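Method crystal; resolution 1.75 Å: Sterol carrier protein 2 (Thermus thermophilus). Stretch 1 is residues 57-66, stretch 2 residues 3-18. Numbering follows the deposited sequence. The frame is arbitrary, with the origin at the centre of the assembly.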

# COMPACT_ATOMS: atom_id res chain seq x y z
N HIS A 57 1.20 -12.84 -8.00
CA HIS A 57 2.45 -13.53 -8.32
C HIS A 57 3.61 -12.65 -8.76
O HIS A 57 4.31 -12.98 -9.71
CB HIS A 57 2.20 -14.59 -9.39
CG HIS A 57 1.22 -15.65 -8.98
ND1 HIS A 57 0.98 -16.77 -9.75
CD2 HIS A 57 0.41 -15.75 -7.91
CE1 HIS A 57 0.06 -17.51 -9.17
NE2 HIS A 57 -0.31 -16.92 -8.05
N GLY A 58 3.82 -11.53 -8.06
CA GLY A 58 4.93 -10.66 -8.40
C GLY A 58 4.60 -9.51 -9.32
O GLY A 58 5.41 -8.60 -9.50
N ALA A 59 3.40 -9.53 -9.89
CA ALA A 59 2.97 -8.47 -10.79
C ALA A 59 1.85 -7.63 -10.21
O ALA A 59 1.19 -8.01 -9.23
CB ALA A 59 2.50 -9.07 -12.12
N CYS A 60 1.66 -6.45 -10.80
CA CYS A 60 0.56 -5.59 -10.41
C CYS A 60 -0.34 -5.63 -11.64
O CYS A 60 0.02 -5.11 -12.70
CB CYS A 60 1.02 -4.15 -10.14
SG CYS A 60 -0.42 -3.07 -9.88
N ARG A 61 -1.49 -6.28 -11.51
CA ARG A 61 -2.44 -6.42 -12.60
C ARG A 61 -3.30 -5.18 -12.79
O ARG A 61 -4.01 -5.06 -13.78
CB ARG A 61 -3.34 -7.62 -12.37
CG ARG A 61 -2.58 -8.93 -12.28
CD ARG A 61 -3.52 -10.13 -12.19
NE ARG A 61 -4.46 -10.03 -11.08
CZ ARG A 61 -5.27 -11.02 -10.71
NH1 ARG A 61 -5.24 -12.18 -11.35
NH2 ARG A 61 -6.12 -10.85 -9.70
N GLY A 62 -3.23 -4.27 -11.83
CA GLY A 62 -4.01 -3.05 -11.92
C GLY A 62 -4.04 -2.31 -10.60
O GLY A 62 -3.87 -2.92 -9.54
N ALA A 63 -4.22 -1.00 -10.67
CA ALA A 63 -4.28 -0.18 -9.47
C ALA A 63 -5.35 0.88 -9.68
O ALA A 63 -5.81 1.09 -10.79
CB ALA A 63 -2.93 0.46 -9.22
N LYS A 64 -5.75 1.54 -8.60
CA LYS A 64 -6.76 2.58 -8.72
C LYS A 64 -6.86 3.34 -7.42
O LYS A 64 -6.70 2.77 -6.34
CB LYS A 64 -8.12 1.97 -9.06
CG LYS A 64 -8.67 1.05 -7.98
CD LYS A 64 -10.05 0.54 -8.35
CE LYS A 64 -10.58 -0.40 -7.30
NZ LYS A 64 -11.91 -0.94 -7.66
N ALA A 65 -7.08 4.64 -7.53
CA ALA A 65 -7.25 5.49 -6.36
C ALA A 65 -8.76 5.59 -6.20
O ALA A 65 -9.49 5.81 -7.17
CB ALA A 65 -6.65 6.86 -6.60
N VAL A 66 -9.22 5.39 -4.98
CA VAL A 66 -10.64 5.45 -4.71
C VAL A 66 -10.93 6.40 -3.56
O VAL A 66 -10.24 6.39 -2.54
CB VAL A 66 -11.20 4.05 -4.36
CG1 VAL A 66 -12.68 4.14 -4.04
CG2 VAL A 66 -10.97 3.11 -5.52
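Stretch 2 3-18: LFTEAWAQAYCRKLNE

Stretch 2 begins as a short loop and then winds into an α-helix that starts at Glu6, while stretch 1 supplies a strand, residues 59-66. The helix lies almost antiparallel along the strand: the two N-to-C directions make an angle of 161°, and the axes come within 6.6 Å of each other. The start of the helix therefore sits near Ala65 and its last turn near Ala59. So close an approach suits the small residues that line it, and the two stretches together bury 487 Å².

Leu3 makes no contact with the strand. Phe4 takes part mainly through its backbone, Phe4 O lying 4.1 Å from Ala65 CB. Thr5 occupies the N-cap position, a role well suited to a short side chain with a hydroxyl: Thr5 OG1 accepts a hydrogen bond from Trp8 N at 3.3 Å, satisfying one of the amides left free in the first turn. Its CA-to-CB bond points away from the strand, yet Thr5 C lies 3.6 Å from Ala65 CB, where a methyl group fits closely against the backbone.

Glu6 starts sideways, but its chi1 t, chi2 p conformation brings the carboxylate back to the strand. There Ala65 N donates to Glu6 OE1 at 3.0 Å and, weakly, to Glu6 OE2 at 3.4 Å. Water 1 extends the link, donating to Glu6 OE2 at 2.7 Å and to Ala65 O at 2.8 Å, so the carboxylate serves one strand residue both directly and through solvent. Ala7 faces away from the strand, and Trp8 points sideways into a buried setting.

One turn after Thr5, Ala9 points toward the strand. Its methyl group is small enough to let the backbones draw together: Ala9 CB is 4.0 Å from Lys64 C and 4.2 Å from Ala63 CB, while Ala9 O is 3.4 Å from Ala63 CB. Gln10 turns away and is exposed, Ala11 is out of reach, and Tyr12 points sideways, its hydroxyl bonded elsewhere in the structure.

Cys13 returns to the facing side and ties the elements covalently. Cys13 SG is joined to Cys60 SG at 2.0 Å in a disulfide with a chi3 of -102°, near the right angle such bonds favour. Both cysteines point toward the opposing stretch and have chi1 t. Cys13 CB also packs 3.7 Å from Ala63 CB, and Cys13 SG lies 3.5 Å from Gly62 N.

Arg14 points away, Arg14 NE forming a salt bridge with Glu18 OE2 at 3.3 Å; Lys15 is out of reach. Leu16 is buried and contributes an apolar contact, Leu16 CB to Cys60 CB at 4.2 Å. Asn17 ends the contact with an amide that both accepts and donates: Cys60 N donates to Asn17 OD1 at 2.8 Å, and Asn17 ND2 donates to Cys60 O at 2.8 Å. A single side chain thus satisfies both backbone polar groups of Cys60, right beside the disulfide.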

# COMPACT_ATOMS: atom_id res chain seq x y z
N LEU A 3 0.80 11.91 -3.78
CA LEU A 3 0.36 10.69 -3.11
C LEU A 3 -1.15 10.50 -3.11
O LEU A 3 -1.92 11.45 -2.98
CB LEU A 3 0.88 10.66 -1.67
CG LEU A 3 2.40 10.59 -1.50
CD1 LEU A 3 2.75 10.51 -0.02
CD2 LEU A 3 2.95 9.38 -2.24
N PHE A 4 -1.55 9.24 -3.25
CA PHE A 4 -2.94 8.81 -3.25
C PHE A 4 -3.83 9.45 -4.32
O PHE A 4 -5.01 9.72 -4.08
CB PHE A 4 -3.55 9.00 -1.86
CG PHE A 4 -2.85 8.21 -0.79
CD1 PHE A 4 -1.85 8.79 -0.02
CD2 PHE A 4 -3.15 6.87 -0.60
CE1 PHE A 4 -1.15 8.04 0.93
CE2 PHE A 4 -2.46 6.10 0.35
CZ PHE A 4 -1.46 6.69 1.11
N THR A 5 -3.26 9.67 -5.50
CA THR A 5 -4.01 10.22 -6.63
C THR A 5 -4.02 9.13 -7.69
O THR A 5 -3.17 8.23 -7.66
CB THR A 5 -3.33 11.47 -7.22
OG1 THR A 5 -1.99 11.15 -7.61
CG2 THR A 5 -3.31 12.61 -6.20
N GLU A 6 -4.97 9.20 -8.61
CA GLU A 6 -5.06 8.19 -9.66
C GLU A 6 -3.77 8.10 -10.47
O GLU A 6 -3.32 7.01 -10.82
CB GLU A 6 -6.24 8.49 -10.59
CG GLU A 6 -6.61 7.33 -11.49
CD GLU A 6 -6.85 6.05 -10.70
OE1 GLU A 6 -5.88 5.50 -10.15
OE2 GLU A 6 -8.01 5.61 -10.62
N ALA A 7 -3.16 9.25 -10.75
CA ALA A 7 -1.92 9.28 -11.50
C ALA A 7 -0.82 8.54 -10.74
O ALA A 7 -0.00 7.83 -11.33
CB ALA A 7 -1.49 10.73 -11.75
N TRP A 8 -0.81 8.70 -9.42
CA TRP A 8 0.18 8.05 -8.58
C TRP A 8 -0.05 6.54 -8.60
O TRP A 8 0.87 5.75 -8.81
CB TRP A 8 0.08 8.56 -7.13
CG TRP A 8 1.24 8.16 -6.28
CD1 TRP A 8 2.44 8.79 -6.18
CD2 TRP A 8 1.32 7.00 -5.44
NE1 TRP A 8 3.28 8.10 -5.34
CE2 TRP A 8 2.62 6.99 -4.87
CE3 TRP A 8 0.44 5.96 -5.12
CZ2 TRP A 8 3.05 5.99 -3.99
CZ3 TRP A 8 0.87 4.96 -4.25
CH2 TRP A 8 2.16 4.98 -3.70
N ALA A 9 -1.30 6.15 -8.39
CA ALA A 9 -1.67 4.73 -8.39
C ALA A 9 -1.21 4.03 -9.66
O ALA A 9 -0.67 2.92 -9.60
CB ALA A 9 -3.17 4.59 -8.25
N GLN A 10 -1.42 4.67 -10.80
CA GLN A 10 -1.01 4.11 -12.08
C GLN A 10 0.50 4.02 -12.19
O GLN A 10 1.03 3.01 -12.64
CB GLN A 10 -1.53 4.97 -13.24
CG GLN A 10 -3.03 4.94 -13.43
CD GLN A 10 -3.46 5.80 -14.61
OE1 GLN A 10 -2.99 5.61 -15.73
NE2 GLN A 10 -4.34 6.77 -14.36
N ALA A 11 1.19 5.07 -11.76
CA ALA A 11 2.64 5.08 -11.83
C ALA A 11 3.23 4.04 -10.88
O ALA A 11 4.28 3.47 -11.16
CB ALA A 11 3.17 6.47 -11.47
N TYR A 12 2.54 3.80 -9.77
CA TYR A 12 2.99 2.83 -8.78
C TYR A 12 2.87 1.40 -9.32
O TYR A 12 3.79 0.60 -9.20
CB TYR A 12 2.17 3.00 -7.50
CG TYR A 12 2.55 2.11 -6.34
CD1 TYR A 12 3.88 1.72 -6.14
CD2 TYR A 12 1.60 1.74 -5.39
CE1 TYR A 12 4.25 0.99 -5.01
CE2 TYR A 12 1.96 1.01 -4.26
CZ TYR A 12 3.28 0.65 -4.08
OH TYR A 12 3.63 -0.02 -2.93
N CYS A 13 1.73 1.10 -9.93
CA CYS A 13 1.51 -0.23 -10.51
C CYS A 13 2.60 -0.51 -11.53
O CYS A 13 3.20 -1.58 -11.54
CB CYS A 13 0.13 -0.30 -11.16
SG CYS A 13 -0.55 -1.96 -11.59
N ARG A 14 2.88 0.48 -12.38
CA ARG A 14 3.92 0.33 -13.39
C ARG A 14 5.29 0.09 -12.75
O ARG A 14 6.04 -0.79 -13.18
CB ARG A 14 3.98 1.57 -14.28
CG ARG A 14 5.00 1.47 -15.39
CD ARG A 14 5.01 2.71 -16.27
NE ARG A 14 5.92 2.55 -17.39
CZ ARG A 14 6.28 3.53 -18.21
NH1 ARG A 14 5.80 4.76 -18.03
NH2 ARG A 14 7.13 3.29 -19.20
N LYS A 15 5.61 0.88 -11.72
CA LYS A 15 6.89 0.73 -11.03
C LYS A 15 7.04 -0.65 -10.41
O LYS A 15 8.13 -1.22 -10.40
CB LYS A 15 7.05 1.80 -9.95
CG LYS A 15 7.67 3.10 -10.43
CD LYS A 15 9.14 2.90 -10.81
CE LYS A 15 9.81 4.24 -11.09
NZ LYS A 15 11.27 4.12 -11.36
N LEU A 16 5.95 -1.18 -9.88
CA LEU A 16 5.98 -2.51 -9.28
C LEU A 16 6.23 -3.56 -10.35
O LEU A 16 6.94 -4.52 -10.12
CB LEU A 16 4.66 -2.81 -8.56
CG LEU A 16 4.42 -2.09 -7.24
CD1 LEU A 16 2.99 -2.34 -6.78
CD2 LEU A 16 5.42 -2.58 -6.18
N ASN A 17 5.64 -3.38 -11.53
CA ASN A 17 5.85 -4.34 -12.60
C ASN A 17 7.28 -4.27 -13.13
O ASN A 17 7.76 -5.22 -13.72
CB ASN A 17 4.84 -4.14 -13.73
CG ASN A 17 3.47 -4.72 -13.40
OD1 ASN A 17 3.37 -5.83 -12.89
ND2 ASN A 17 2.42 -3.96 -13.69
N GLU A 18 7.95 -3.14 -12.90
CA GLU A 18 9.32 -2.95 -13.37
C GLU A 18 10.35 -3.34 -12.31
O GLU A 18 11.56 -3.33 -12.57
CB GLU A 18 9.52 -1.48 -13.77
CG GLU A 18 8.54 -0.99 -14.81
CD GLU A 18 8.63 0.51 -15.06
OE1 GLU A 18 8.79 1.27 -14.09
OE2 GLU A 18 8.53 0.92 -16.23
O HOH W 1 -10.51 5.33 -9.70
O HOH W 2 7.07 -7.10 -11.12